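Local coordinates for aldehyde dehydrogenase 12 (Zea mays, PDB 6D97), which probably oxidises L-glutamate gamma-semialdehyde to glutamate with NAD+, the last step of proline catabolism in plants, at residues 26-38 and 125-137. Residues are numbered along the deposited sequence; the frame is centred on the assembly and turned at random.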
# COMPACT_ATOMS: atom_id res chain seq x y z
N THR A 26 -16.54 -23.51 -35.00
CA THR A 26 -16.38 -22.19 -34.43
C THR A 26 -17.29 -22.03 -33.21
O THR A 26 -18.31 -22.70 -33.13
CB THR A 26 -16.67 -21.10 -35.46
OG1 THR A 26 -18.09 -20.98 -35.63
CG2 THR A 26 -16.05 -21.49 -36.78
N PRO A 27 -16.90 -21.17 -32.28
CA PRO A 27 -17.66 -21.02 -31.03
C PRO A 27 -19.04 -20.41 -31.25
O PRO A 27 -19.33 -19.81 -32.28
CB PRO A 27 -16.78 -20.08 -30.19
CG PRO A 27 -15.41 -20.26 -30.76
CD PRO A 27 -15.63 -20.44 -32.23
N SER A 28 -19.87 -20.55 -30.21
CA SER A 28 -21.28 -20.15 -30.29
C SER A 28 -21.42 -18.65 -30.54
O SER A 28 -22.25 -18.23 -31.37
CB SER A 28 -22.00 -20.56 -29.01
OG SER A 28 -23.19 -19.80 -28.82
N PHE A 29 -20.63 -17.84 -29.85
CA PHE A 29 -20.76 -16.39 -29.99
C PHE A 29 -20.29 -15.90 -31.35
O PHE A 29 -20.58 -14.75 -31.72
CB PHE A 29 -19.97 -15.69 -28.90
CG PHE A 29 -18.50 -16.00 -28.92
CD1 PHE A 29 -17.64 -15.28 -29.74
CD2 PHE A 29 -17.97 -17.00 -28.13
CE1 PHE A 29 -16.30 -15.56 -29.77
CE2 PHE A 29 -16.61 -17.28 -28.15
CZ PHE A 29 -15.78 -16.56 -28.98
N ALA A 30 -19.56 -16.73 -32.10
CA ALA A 30 -18.88 -16.25 -33.29
C ALA A 30 -19.86 -16.05 -34.45
O ALA A 30 -20.81 -16.82 -34.62
CB ALA A 30 -17.78 -17.23 -33.70
N THR A 31 -19.62 -15.00 -35.22
CA THR A 31 -20.30 -14.78 -36.49
C THR A 31 -19.35 -14.92 -37.67
O THR A 31 -19.72 -14.60 -38.80
CB THR A 31 -20.96 -13.40 -36.52
OG1 THR A 31 -19.98 -12.38 -36.28
CG2 THR A 31 -22.04 -13.31 -35.45
N VAL A 32 -18.13 -15.41 -37.43
CA VAL A 32 -17.11 -15.51 -38.47
C VAL A 32 -16.31 -16.79 -38.25
O VAL A 32 -16.11 -17.23 -37.12
CB VAL A 32 -16.18 -14.27 -38.48
CG1 VAL A 32 -15.36 -14.20 -37.19
CG2 VAL A 32 -15.27 -14.27 -39.69
N SER A 33 -15.85 -17.38 -39.35
CA SER A 33 -14.97 -18.53 -39.31
C SER A 33 -13.59 -18.08 -39.77
O SER A 33 -13.41 -17.77 -40.95
CB SER A 33 -15.49 -19.65 -40.21
OG SER A 33 -14.52 -20.66 -40.39
N PRO A 34 -12.60 -18.04 -38.87
CA PRO A 34 -11.30 -17.43 -39.23
C PRO A 34 -10.64 -18.06 -40.43
O PRO A 34 -10.01 -17.35 -41.22
CB PRO A 34 -10.47 -17.62 -37.96
CG PRO A 34 -11.48 -17.71 -36.87
CD PRO A 34 -12.65 -18.43 -37.46
N GLN A 35 -10.76 -19.37 -40.60
CA GLN A 35 -10.09 -20.04 -41.70
C GLN A 35 -10.89 -20.00 -42.99
O GLN A 35 -10.31 -20.19 -44.07
CB GLN A 35 -9.75 -21.48 -41.31
CG GLN A 35 -10.86 -22.24 -40.58
CD GLN A 35 -11.04 -21.78 -39.14
OE1 GLN A 35 -12.10 -21.26 -38.78
NE2 GLN A 35 -10.01 -21.94 -38.32
N GLU A 36 -12.20 -19.73 -42.92
CA GLU A 36 -13.06 -19.71 -44.09
C GLU A 36 -13.09 -18.36 -44.80
O GLU A 36 -13.26 -18.31 -46.02
CB GLU A 36 -14.49 -20.08 -43.70
CG GLU A 36 -15.07 -21.28 -44.44
CD GLU A 36 -14.79 -22.60 -43.74
OE1 GLU A 36 -13.61 -22.99 -43.64
OE2 GLU A 36 -15.76 -23.24 -43.28
N VAL A 37 -12.93 -17.26 -44.05
CA VAL A 37 -13.21 -15.93 -44.57
C VAL A 37 -12.24 -15.58 -45.70
O VAL A 37 -11.02 -15.71 -45.57
CB VAL A 37 -13.17 -14.89 -43.44
CG1 VAL A 37 -11.87 -14.98 -42.67
CG2 VAL A 37 -13.40 -13.50 -44.01
N SER A 38 -12.80 -15.15 -46.83
CA SER A 38 -12.03 -14.92 -48.04
C SER A 38 -12.78 -13.93 -48.92
O SER A 38 -13.84 -13.42 -48.56
CB SER A 38 -11.79 -16.24 -48.79
OG SER A 38 -13.03 -16.81 -49.17
N THR A 125 -10.60 -24.54 -28.17
CA THR A 125 -11.21 -24.14 -29.44
C THR A 125 -11.42 -22.63 -29.51
O THR A 125 -11.40 -22.06 -30.61
CB THR A 125 -12.53 -24.86 -29.66
OG1 THR A 125 -13.42 -24.60 -28.56
CG2 THR A 125 -12.30 -26.37 -29.78
N VAL A 126 -11.62 -21.97 -28.37
CA VAL A 126 -11.79 -20.52 -28.39
C VAL A 126 -10.44 -19.82 -28.50
O VAL A 126 -10.31 -18.81 -29.22
CB VAL A 126 -12.58 -20.06 -27.15
CG1 VAL A 126 -12.79 -18.55 -27.19
CG2 VAL A 126 -13.90 -20.80 -27.06
N LEU A 127 -9.43 -20.33 -27.80
CA LEU A 127 -8.06 -19.86 -27.99
C LEU A 127 -7.67 -19.92 -29.46
O LEU A 127 -7.21 -18.94 -30.04
CB LEU A 127 -7.09 -20.71 -27.16
CG LEU A 127 -6.92 -20.55 -25.65
CD1 LEU A 127 -6.15 -21.73 -25.09
CD2 LEU A 127 -6.18 -19.26 -25.33
N ASP A 128 -7.87 -21.09 -30.07
CA ASP A 128 -7.49 -21.26 -31.47
C ASP A 128 -8.29 -20.34 -32.38
O ASP A 128 -7.75 -19.77 -33.33
CB ASP A 128 -7.68 -22.73 -31.86
CG ASP A 128 -7.27 -23.00 -33.28
OD1 ASP A 128 -6.06 -22.93 -33.58
OD2 ASP A 128 -8.16 -23.29 -34.11
N PHE A 129 -9.59 -20.18 -32.10
CA PHE A 129 -10.42 -19.28 -32.88
C PHE A 129 -9.85 -17.87 -32.90
O PHE A 129 -9.67 -17.27 -33.97
CB PHE A 129 -11.85 -19.28 -32.32
CG PHE A 129 -12.72 -18.19 -32.87
CD1 PHE A 129 -13.43 -18.38 -34.05
CD2 PHE A 129 -12.85 -16.98 -32.20
CE1 PHE A 129 -14.24 -17.39 -34.56
CE2 PHE A 129 -13.66 -15.98 -32.71
CZ PHE A 129 -14.36 -16.18 -33.89
N PHE A 130 -9.54 -17.33 -31.72
CA PHE A 130 -9.04 -15.96 -31.65
C PHE A 130 -7.63 -15.84 -32.21
O PHE A 130 -7.30 -14.85 -32.86
CB PHE A 130 -9.10 -15.45 -30.21
CG PHE A 130 -10.43 -14.85 -29.85
CD1 PHE A 130 -10.82 -13.63 -30.37
CD2 PHE A 130 -11.29 -15.52 -28.99
CE1 PHE A 130 -12.03 -13.07 -30.04
CE2 PHE A 130 -12.51 -14.96 -28.65
CZ PHE A 130 -12.88 -13.74 -29.18
N ALA A 131 -6.79 -16.85 -31.98
CA ALA A 131 -5.44 -16.83 -32.54
C ALA A 131 -5.49 -16.81 -34.06
O ALA A 131 -4.75 -16.06 -34.71
CB ALA A 131 -4.64 -18.03 -32.04
N LYS A 132 -6.35 -17.64 -34.66
CA LYS A 132 -6.46 -17.68 -36.11
C LYS A 132 -7.05 -16.39 -36.66
O LYS A 132 -6.59 -15.88 -37.68
CB LYS A 132 -7.30 -18.87 -36.55
CG LYS A 132 -6.51 -20.01 -37.16
CD LYS A 132 -6.55 -21.23 -36.28
CE LYS A 132 -5.94 -22.43 -36.98
NZ LYS A 132 -6.54 -23.72 -36.52
N LEU A 133 -8.09 -15.86 -36.00
CA LEU A 133 -8.69 -14.61 -36.45
C LEU A 133 -7.69 -13.46 -36.40
O LEU A 133 -7.65 -12.63 -37.31
CB LEU A 133 -9.93 -14.29 -35.62
CG LEU A 133 -10.84 -13.20 -36.18
CD1 LEU A 133 -11.23 -13.51 -37.60
CD2 LEU A 133 -12.08 -13.08 -35.32
N ILE A 134 -6.89 -13.40 -35.34
CA ILE A 134 -5.84 -12.39 -35.23
C ILE A 134 -4.89 -12.50 -36.41
O ILE A 134 -4.51 -11.50 -37.04
CB ILE A 134 -5.09 -12.53 -33.89
CG1 ILE A 134 -5.97 -12.04 -32.74
CG2 ILE A 134 -3.77 -11.77 -33.93
CD1 ILE A 134 -5.40 -12.37 -31.38
N GLN A 135 -4.49 -13.74 -36.74
CA GLN A 135 -3.55 -13.98 -37.83
C GLN A 135 -4.07 -13.45 -39.16
O GLN A 135 -3.28 -12.96 -39.98
CB GLN A 135 -3.27 -15.47 -37.96
CG GLN A 135 -2.17 -16.00 -37.09
CD GLN A 135 -1.79 -17.42 -37.46
OE1 GLN A 135 -2.55 -18.36 -37.25
NE2 GLN A 135 -0.60 -17.57 -38.03
N ARG A 136 -5.37 -13.56 -39.41
CA ARG A 136 -5.89 -13.18 -40.72
C ARG A 136 -5.85 -11.67 -40.94
O ARG A 136 -5.67 -11.22 -42.07
CB ARG A 136 -7.32 -13.69 -40.90
CG ARG A 136 -7.50 -15.21 -40.91
CD ARG A 136 -6.71 -15.90 -42.02
NE ARG A 136 -6.96 -15.30 -43.34
CZ ARG A 136 -7.97 -15.63 -44.13
NH1 ARG A 136 -8.86 -16.54 -43.76
NH2 ARG A 136 -8.11 -15.02 -45.30
N VAL A 137 -6.00 -10.88 -39.89
CA VAL A 137 -6.09 -9.43 -40.03
C VAL A 137 -4.79 -8.73 -39.66
O VAL A 137 -4.42 -7.74 -40.28
CB VAL A 137 -7.28 -8.88 -39.21
CG1 VAL A 137 -8.57 -9.37 -39.80
CG2 VAL A 137 -7.17 -9.31 -37.75
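The irregular N-terminal segment 26-38 passes from P27 near V126 (CA atoms 6.5 Å apart) to P34 near L133 (4.7 Å), so over this span it runs the same way as helix 124-137. F129 fills the bend between the two prolines. Its CG, anti to the backbone N (chi1 169°), carries the ring off the helix into the loop, where P27 CD lies 3.5 Å from F129 CD1 and P34 CD lies 3.5 Å from F129 CE1. A30 CB meets the far end of the ring at F129 CZ, and V32 O lies in the ring plane at its edge. F29 points its edge at the face of F129, the planes being turned by 89° in an offset edge-to-face pair; toward F130 it is nearly parallel but slid apart, F29 CZ reaching F130 CE2 at 3.7 Å. M120 and L121 of helix 105-121 and L237 of helix 229-240 adjoin this aromatic cluster. V32 CG1 and L133 CD2 meet tip to tip.

Polar contact is concentrated at R136, whose chain bends at chi2 and chi3 to bring NH1 within 2.9 Å of both P34 O and V37 O. NH1 lies in the plane of both carbonyls, while both oxygens are tilted somewhat out of the guanidinium plane, and the N-H...O angles of 136° show that neither bond is straight. NH2 adds a weak bond to V37 O and a salt bridge to D64. The geometry thus describes a loop before strand 43-49 fastened to a helix by an aromatic cluster of F29, F129 and F130, with P27 and P34 packed on F129, and by an arginine gripping loop carbonyls, away from the NAD pocket of this aldehyde dehydrogenase fold.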